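PDB 1ZR0: tissue factor pathway inhibitor 2 from Homo sapiens, which inhibits trypsin, plasmin, factor VIIa/tissue factor and, weakly, factor Xa, and is represented here by the first of its three Kunitz domains. Local coordinates for residues Phe49-Trp52 with Glu53-Asp56. Sequence-based numbering, arbitrary orientation.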
loop_
_atom_site.group_PDB
_atom_site.type_symbol
_atom_site.label_atom_id
_atom_site.label_comp_id
_atom_site.label_asym_id
_atom_site.label_seq_id
_atom_site.Cartn_x
_atom_site.Cartn_y
_atom_site.Cartn_z
ATOM N N PHE B 49 -10.936 -0.401 15.785
ATOM C CA PHE B 49 -11.142 -1.710 16.340
ATOM C C PHE B 49 -11.177 -2.710 15.210
ATOM O O PHE B 49 -11.608 -2.404 14.068
ATOM C CB PHE B 49 -12.493 -1.768 17.075
ATOM C CG PHE B 49 -12.557 -0.795 18.183
ATOM C CD1 PHE B 49 -12.044 -1.136 19.430
ATOM C CD2 PHE B 49 -13.085 0.454 18.003
ATOM C CE1 PHE B 49 -12.039 -0.176 20.444
ATOM C CE2 PHE B 49 -13.121 1.410 19.018
ATOM C CZ PHE B 49 -12.604 1.087 20.263
ATOM N N TYR B 50 -10.826 -3.945 15.533
ATOM C CA TYR B 50 -10.760 -5.006 14.497
ATOM C C TYR B 50 -12.122 -5.575 14.080
ATOM O O TYR B 50 -12.285 -6.169 12.982
ATOM C CB TYR B 50 -9.884 -6.130 15.041
ATOM C CG TYR B 50 -8.453 -5.824 15.012
ATOM C CD1 TYR B 50 -7.800 -5.583 13.782
ATOM C CD2 TYR B 50 -7.717 -5.673 16.194
ATOM C CE1 TYR B 50 -6.467 -5.316 13.732
ATOM C CE2 TYR B 50 -6.355 -5.388 16.158
ATOM C CZ TYR B 50 -5.738 -5.190 14.922
ATOM O OH TYR B 50 -4.382 -4.937 14.860
ATOM N N THR B 51 -13.124 -5.420 14.933
ATOM C CA THR B 51 -14.429 -6.049 14.808
ATOM C C THR B 51 -15.540 -5.166 15.333
ATOM O O THR B 51 -15.277 -4.316 16.195
ATOM C CB THR B 51 -14.477 -7.438 15.522
ATOM O OG1 THR B 51 -14.401 -7.243 16.950
ATOM C CG2 THR B 51 -13.287 -8.322 15.135
ATOM N N TRP B 52 -16.772 -5.336 14.848
ATOM C CA TRP B 52 -17.885 -4.577 15.391
ATOM C C TRP B 52 -18.027 -4.876 16.939
ATOM O O TRP B 52 -18.164 -3.972 17.753
ATOM C CB TRP B 52 -19.147 -4.904 14.641
ATOM C CG TRP B 52 -20.314 -4.213 15.189
ATOM C CD1 TRP B 52 -20.765 -2.993 14.869
ATOM C CD2 TRP B 52 -21.130 -4.669 16.284
ATOM N NE1 TRP B 52 -21.834 -2.672 15.669
ATOM C CE2 TRP B 52 -22.067 -3.681 16.546
ATOM C CE3 TRP B 52 -21.137 -5.829 17.074
ATOM C CZ2 TRP B 52 -23.071 -3.809 17.549
ATOM C CZ3 TRP B 52 -22.143 -5.957 18.082
ATOM C CH2 TRP B 52 -23.093 -4.948 18.269
ATOM N N GLU B 53 -17.868 -6.136 17.298
ATOM C CA GLU B 53 -18.000 -6.578 18.722
ATOM C C GLU B 53 -17.040 -5.850 19.635
ATOM O O GLU B 53 -17.419 -5.382 20.716
ATOM C CB GLU B 53 -17.790 -8.099 18.764
ATOM C CG GLU B 53 -17.945 -8.705 20.139
ATOM C CD GLU B 53 -19.391 -8.871 20.601
ATOM O OE1 GLU B 53 -20.320 -8.633 19.793
ATOM O OE2 GLU B 53 -19.598 -9.291 21.800
ATOM N N ALA B 54 -15.786 -5.734 19.230
ATOM C CA ALA B 54 -14.768 -5.061 19.995
ATOM C C ALA B 54 -15.093 -3.611 20.256
ATOM O O ALA B 54 -15.008 -3.120 21.433
ATOM C CB ALA B 54 -13.458 -5.175 19.350
ATOM N N CYS B 55 -15.493 -2.918 19.189
ATOM C CA CYS B 55 -16.017 -1.570 19.283
ATOM C C CYS B 55 -17.234 -1.447 20.194
ATOM O O CYS B 55 -17.275 -0.571 21.064
ATOM C CB CYS B 55 -16.289 -1.014 17.831
ATOM S SG CYS B 55 -16.605 0.736 17.818
ATOM N N ASP B 56 -18.219 -2.304 20.018
ATOM C CA ASP B 56 -19.464 -2.312 20.790
ATOM C C ASP B 56 -19.138 -2.494 22.299
ATOM O O ASP B 56 -19.649 -1.715 23.129
ATOM C CB ASP B 56 -20.310 -3.455 20.310
ATOM C CG ASP B 56 -21.731 -3.483 20.919
ATOM O OD1 ASP B 56 -22.516 -2.505 20.916
ATOM O OD2 ASP B 56 -22.087 -4.478 21.464
#
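D56, one turn on from W52 in the C-terminal helix 52-58 of this Kunitz domain, sets its CB over a face of the W52 indole. The D56 CB sits above the six-membered ring of W52, 3.8 Å from its centroid, in a CH-pi contact. Both side chains have CG anti to the backbone N (chi1 177° for W52, -173° for D56), which sends them out side by side. The D56 carboxylate is tilted 19° from the indole plane, and its CG comes 3.3 Å from W52 CH2. The backbone bond from D56 N to W52 O, 2.8 Å, joins the same two residues. W52 also touches Y25 of strand 22-28, and F49 is backbone-bonded to Y25.

F49 packs on another side of the helix. C55 CA lies over one face of the F49 ring, 3.8 Å from its centroid. The C55 sulfur approaches the ring obliquely, with SG 3.5 Å from F49 CD2. That sulfur forms the disulfide to C34. With an alanine at F49, C55 would probably lose the ring that lies against its CA and SG, leaving a gap beside the disulfide.

T51 is the N-cap. Its OG1 accepts from A54 N at 3.1 Å, while its carbonyl O takes a weak bond from C55 N. The helix start is thus held in two ways: by polar capping at T51, and by CH-pi and sulfur-aromatic packing of F49 beside the C34-C55 disulfide.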